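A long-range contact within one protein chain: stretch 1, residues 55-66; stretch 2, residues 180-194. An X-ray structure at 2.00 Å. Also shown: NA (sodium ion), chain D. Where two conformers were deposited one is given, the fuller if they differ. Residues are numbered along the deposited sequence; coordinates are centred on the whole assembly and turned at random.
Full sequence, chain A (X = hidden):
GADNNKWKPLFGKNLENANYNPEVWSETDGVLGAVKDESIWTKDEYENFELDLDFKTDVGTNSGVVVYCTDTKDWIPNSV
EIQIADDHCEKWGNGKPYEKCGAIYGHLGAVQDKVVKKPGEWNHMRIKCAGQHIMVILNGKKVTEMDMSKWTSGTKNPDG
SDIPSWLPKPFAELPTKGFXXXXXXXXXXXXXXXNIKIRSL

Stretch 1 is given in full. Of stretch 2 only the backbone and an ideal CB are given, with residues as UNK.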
# COMPACT_ATOMS: atom_id res chain seq x y z
N PHE A 55 7.70 -5.62 5.67
CA PHE A 55 6.56 -6.49 5.84
C PHE A 55 6.94 -7.95 5.62
O PHE A 55 7.92 -8.26 4.91
CB PHE A 55 5.43 -6.07 4.91
CG PHE A 55 5.71 -6.29 3.47
CD1 PHE A 55 5.36 -7.50 2.85
CD2 PHE A 55 6.29 -5.28 2.70
CE1 PHE A 55 5.59 -7.70 1.49
CE2 PHE A 55 6.55 -5.48 1.34
CZ PHE A 55 6.22 -6.68 0.74
N LYS A 56 6.18 -8.84 6.26
CA LYS A 56 6.32 -10.31 6.10
C LYS A 56 4.97 -10.88 5.69
O LYS A 56 3.94 -10.56 6.25
CB LYS A 56 6.76 -10.93 7.43
CG LYS A 56 6.91 -12.45 7.50
CD LYS A 56 7.53 -12.90 8.87
CE LYS A 56 6.54 -12.76 10.00
NZ LYS A 56 7.02 -13.34 11.26
N THR A 57 4.98 -11.76 4.70
CA THR A 57 3.75 -12.37 4.25
C THR A 57 3.52 -13.73 4.85
O THR A 57 4.43 -14.36 5.41
CB THR A 57 3.73 -12.51 2.70
OG1 THR A 57 4.68 -13.49 2.31
CG2 THR A 57 4.04 -11.17 2.04
N ASP A 58 2.26 -14.13 4.74
CA ASP A 58 1.78 -15.48 4.89
C ASP A 58 1.46 -16.02 3.47
O ASP A 58 1.38 -15.25 2.49
CB ASP A 58 0.44 -15.37 5.62
CG ASP A 58 0.24 -16.42 6.66
OD1 ASP A 58 1.08 -17.33 6.79
OD2 ASP A 58 -0.77 -16.28 7.40
N VAL A 59 1.19 -17.31 3.37
CA VAL A 59 0.79 -17.90 2.12
C VAL A 59 -0.52 -17.21 1.74
O VAL A 59 -1.43 -17.16 2.54
CB VAL A 59 0.63 -19.46 2.19
CG1 VAL A 59 -0.02 -19.99 0.93
CG2 VAL A 59 2.01 -20.13 2.38
N GLY A 60 -0.53 -16.58 0.57
CA GLY A 60 -1.74 -16.00 -0.01
C GLY A 60 -2.11 -14.62 0.49
O GLY A 60 -3.20 -14.14 0.20
N THR A 61 -1.20 -13.98 1.24
CA THR A 61 -1.39 -12.59 1.66
C THR A 61 -1.82 -11.64 0.52
O THR A 61 -1.23 -11.65 -0.55
CB THR A 61 -0.10 -12.06 2.30
OG1 THR A 61 0.07 -12.71 3.55
CG2 THR A 61 -0.14 -10.56 2.53
N ASN A 62 -2.84 -10.85 0.77
CA ASN A 62 -3.26 -9.79 -0.14
C ASN A 62 -3.64 -8.57 0.69
O ASN A 62 -4.65 -8.56 1.38
CB ASN A 62 -4.46 -10.26 -1.04
CG ASN A 62 -4.94 -9.17 -2.01
OD1 ASN A 62 -4.54 -8.00 -1.94
ND2 ASN A 62 -5.81 -9.56 -2.93
N SER A 63 -2.80 -7.55 0.65
CA SER A 63 -2.96 -6.38 1.52
C SER A 63 -2.47 -5.15 0.75
O SER A 63 -2.36 -5.20 -0.46
CB SER A 63 -2.18 -6.60 2.83
OG SER A 63 -2.42 -5.55 3.77
N GLY A 64 -2.19 -4.04 1.40
CA GLY A 64 -1.81 -2.84 0.66
C GLY A 64 -1.56 -1.65 1.55
O GLY A 64 -2.09 -1.58 2.65
N VAL A 65 -0.74 -0.74 1.07
CA VAL A 65 -0.46 0.51 1.74
C VAL A 65 -1.30 1.55 1.01
O VAL A 65 -1.28 1.60 -0.24
CB VAL A 65 1.04 0.83 1.67
CG1 VAL A 65 1.33 2.13 2.40
CG2 VAL A 65 1.88 -0.35 2.28
N VAL A 66 -2.03 2.36 1.76
CA VAL A 66 -2.89 3.38 1.17
C VAL A 66 -2.26 4.74 1.37
O VAL A 66 -1.83 5.05 2.46
CB VAL A 66 -4.31 3.31 1.76
CG1 VAL A 66 -5.22 4.35 1.15
CG2 VAL A 66 -4.89 1.89 1.52
N UNK A 180 -2.30 8.36 5.31
CA UNK A 180 -1.66 7.11 5.02
C UNK A 180 -2.27 6.03 5.92
O UNK A 180 -2.56 6.26 7.10
CB UNK A 180 -0.15 7.22 5.21
N UNK A 181 -2.55 4.87 5.34
CA UNK A 181 -3.05 3.76 6.12
C UNK A 181 -2.57 2.39 5.66
O UNK A 181 -2.00 2.23 4.60
CB UNK A 181 -4.58 3.79 6.10
N UNK A 182 -2.78 1.42 6.54
CA UNK A 182 -2.60 0.01 6.25
C UNK A 182 -3.94 -0.68 6.42
O UNK A 182 -4.77 -0.29 7.24
CB UNK A 182 -1.53 -0.62 7.15
N UNK A 183 -4.14 -1.70 5.60
CA UNK A 183 -5.38 -2.45 5.62
C UNK A 183 -5.30 -3.61 6.59
O UNK A 183 -4.23 -4.16 6.84
CB UNK A 183 -5.72 -2.96 4.22
N UNK A 184 -6.49 -3.95 7.11
CA UNK A 184 -6.66 -4.95 8.16
C UNK A 184 -6.73 -6.35 7.59
O UNK A 184 -6.51 -6.56 6.42
CB UNK A 184 -7.92 -4.66 8.98
N UNK A 185 -7.04 -7.31 8.46
CA UNK A 185 -7.15 -8.72 8.10
C UNK A 185 -8.52 -9.07 7.59
O UNK A 185 -9.51 -8.88 8.29
CB UNK A 185 -6.81 -9.61 9.30
N UNK A 186 -8.59 -9.63 6.38
CA UNK A 186 -9.87 -9.95 5.77
C UNK A 186 -10.17 -11.47 5.72
O UNK A 186 -11.33 -11.87 5.47
CB UNK A 186 -9.90 -9.37 4.35
N UNK A 187 -9.15 -12.30 5.92
CA UNK A 187 -9.31 -13.74 5.90
C UNK A 187 -8.20 -14.41 6.67
O UNK A 187 -7.65 -13.84 7.62
CB UNK A 187 -9.35 -14.26 4.46
N UNK A 188 -7.81 -15.60 6.25
CA UNK A 188 -6.89 -16.42 7.02
C UNK A 188 -5.41 -16.09 6.84
O UNK A 188 -4.62 -16.53 7.64
CB UNK A 188 -7.12 -17.89 6.65
N UNK A 189 -5.04 -15.37 5.77
CA UNK A 189 -3.64 -15.00 5.54
C UNK A 189 -3.30 -13.77 6.36
O UNK A 189 -4.00 -12.74 6.29
CB UNK A 189 -3.37 -14.74 4.06
N UNK A 190 -2.26 -13.87 7.18
CA UNK A 190 -1.84 -12.74 7.98
C UNK A 190 -0.82 -11.92 7.20
O UNK A 190 -0.32 -12.32 6.15
CB UNK A 190 -1.26 -13.20 9.32
N UNK A 191 -0.56 -10.74 7.74
CA UNK A 191 0.50 -9.86 7.28
C UNK A 191 1.06 -9.16 8.53
O UNK A 191 0.32 -8.90 9.47
CB UNK A 191 -0.01 -8.86 6.24
N UNK A 192 2.37 -8.95 8.57
CA UNK A 192 3.06 -8.29 9.65
C UNK A 192 3.85 -7.12 9.14
O UNK A 192 4.52 -7.22 8.10
CB UNK A 192 3.98 -9.27 10.39
N UNK A 193 3.81 -6.00 9.88
CA UNK A 193 4.59 -4.83 9.54
C UNK A 193 5.58 -4.41 10.63
O UNK A 193 5.36 -4.64 11.84
CB UNK A 193 3.64 -3.67 9.23
N UNK A 194 6.65 -3.76 10.20
CA UNK A 194 7.58 -3.16 11.15
C UNK A 194 8.44 -2.09 10.54
O UNK A 194 8.49 -1.92 9.32
CB UNK A 194 8.48 -4.24 11.76
NA NA D . -4.51 -5.34 -1.82

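Position 180 runs antiparallel to the strand at Val 66, its CA-to-CB bond sideways to that strand; an aliphatic or beta-branched residue would suit. It is Ile 180, whose CA lies 3.3 Å from Val 66 O.

At 181 the backbone pairs with Val 66, and a CB would lie 4.4 Å from Val 66 CB, so a small residue fits easily. Gly 181 is found; its N donates to Val 66 O (3.0 Å) and its O accepts from Val 66 N (2.8 Å).

Position 182 shares a sheet face with Val 65, which asks for leucine, isoleucine or valine. Leu 182 brings CD2 to 3.8 Å from Val 65 CG2.

Position 183 points toward stretch 1, over the bare backbone of Gly 64. A long, flexible chain could lie there, best one ending in a polar group that can face Gly 64 O. Gln 183 extends along it, NE2 reaching 3.3 Å from Gly 64 O; a CB on Gly 64 would sit 2.6 Å from that NE2, a clash.

Positions 184 and 185 point away and leave the choice loose: Gly 184 and Lys 185. Position 186 points toward stretch 1, though nothing lies within 5.5 Å of its CB, so reach is needed: an aromatic or a long polar chain. The ring edge of His 186 meets Asn 62, CE1 lying 3.4 Å from Asn 62 O. At 187 there is room for a CB and 188 points sideways, so many residues would do; Gly 187 and Asp 188 are found.

Position 189 faces the turn from Asp 58 to Thr 61, its CB 3.5 Å from Val 59 O. A small donor is the natural answer, serine or threonine. Ser 189 OG donates to Val 59 O at 2.7 Å.

At 190 the CB is 3.7 Å from Asp 58 OD2, but the backbone does the polar work, so many side chains would serve, though an acid would suit poorly beside that carboxylate. Leu 190 N donates to Asp 58 OD2 (2.8 Å, nearly linear), and Leu 190 O accepts from Thr 61 OG1 (2.7 Å).

Position 191 looks onto Thr 61 CG2 and Ser 63 CB, a place for a branched aliphatic. Ile 191 CD1 reaches Ser 63 CB at 3.6 Å.

Position 192 shares a face with Lys 56, whose long chain invites an acid or an aromatic. Trp 192 takes Lys 56 CE and NZ over its six-membered ring, a cation-pi contact; its backbone exchanges two hydrogen bonds with Lys 56.

Position 193 pairs with Phe 55 and suits a large apolar residue: Phe 193 CD1 lies 4.1 Å from Phe 55 CB. Position 194 points sideways, clear of stretch 1, so the choice is open; it is Arg 194.

Stretch 2, residues 180-194: IGLQGKHGDSLIWFR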
# COMPACT_ATOMS: atom_id res chain seq x y z
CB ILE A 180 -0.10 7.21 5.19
CG1 ILE A 180 0.46 8.26 4.22
CG2 ILE A 180 0.55 5.89 4.93
CD1 ILE A 180 1.96 8.59 4.39
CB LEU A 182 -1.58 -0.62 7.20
CG LEU A 182 -0.19 -0.01 7.22
CD1 LEU A 182 0.64 -0.59 8.38
CD2 LEU A 182 0.49 -0.23 5.84
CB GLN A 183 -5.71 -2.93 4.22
CG GLN A 183 -5.95 -1.77 3.28
CD GLN A 183 -5.93 -2.21 1.86
OE1 GLN A 183 -6.80 -2.97 1.44
NE2 GLN A 183 -4.95 -1.74 1.10
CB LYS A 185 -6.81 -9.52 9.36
CG LYS A 185 -7.01 -11.02 9.29
CD LYS A 185 -6.63 -11.65 10.66
CE LYS A 185 -6.94 -13.15 10.78
NZ LYS A 185 -8.36 -13.48 10.54
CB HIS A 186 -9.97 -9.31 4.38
CG HIS A 186 -9.18 -10.02 3.34
ND1 HIS A 186 -7.93 -9.60 2.95
CD2 HIS A 186 -9.46 -11.12 2.60
CE1 HIS A 186 -7.47 -10.41 2.01
NE2 HIS A 186 -8.38 -11.35 1.79
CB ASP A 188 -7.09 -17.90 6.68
CG ASP A 188 -8.32 -18.50 7.36
OD1 ASP A 188 -8.83 -17.94 8.36
OD2 ASP A 188 -8.73 -19.55 6.86
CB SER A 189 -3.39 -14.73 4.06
OG SER A 189 -3.67 -15.89 3.30
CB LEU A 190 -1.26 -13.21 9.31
CG LEU A 190 -2.05 -14.25 10.12
CD1 LEU A 190 -1.37 -14.43 11.51
CD2 LEU A 190 -3.50 -13.85 10.30
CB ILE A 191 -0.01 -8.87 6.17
CG1 ILE A 191 1.20 -8.12 5.59
CG2 ILE A 191 -1.04 -7.94 6.73
CD1 ILE A 191 1.00 -7.35 4.26
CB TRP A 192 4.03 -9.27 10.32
CG TRP A 192 3.38 -10.48 10.96
CD1 TRP A 192 2.98 -10.57 12.25
CD2 TRP A 192 3.06 -11.74 10.36
NE1 TRP A 192 2.46 -11.82 12.51
CE2 TRP A 192 2.50 -12.56 11.36
CE3 TRP A 192 3.21 -12.26 9.07
CZ2 TRP A 192 2.06 -13.86 11.11
CZ3 TRP A 192 2.79 -13.56 8.83
CH2 TRP A 192 2.22 -14.35 9.85
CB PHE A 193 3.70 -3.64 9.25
CG PHE A 193 2.58 -3.91 8.28
CD1 PHE A 193 2.75 -3.71 6.93
CD2 PHE A 193 1.32 -4.31 8.77
CE1 PHE A 193 1.70 -3.91 6.07
CE2 PHE A 193 0.27 -4.51 7.91
CZ PHE A 193 0.46 -4.32 6.56
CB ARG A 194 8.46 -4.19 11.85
CG ARG A 194 9.43 -4.76 10.98
CD ARG A 194 10.48 -5.61 11.71
NE ARG A 194 11.38 -5.93 10.62
CZ ARG A 194 12.11 -7.01 10.46
NH1 ARG A 194 12.15 -7.95 11.37
NH2 ARG A 194 12.85 -7.12 9.34
O HOH W 1 -4.41 -11.45 3.33
O HOH W 2 -4.47 -6.93 4.90
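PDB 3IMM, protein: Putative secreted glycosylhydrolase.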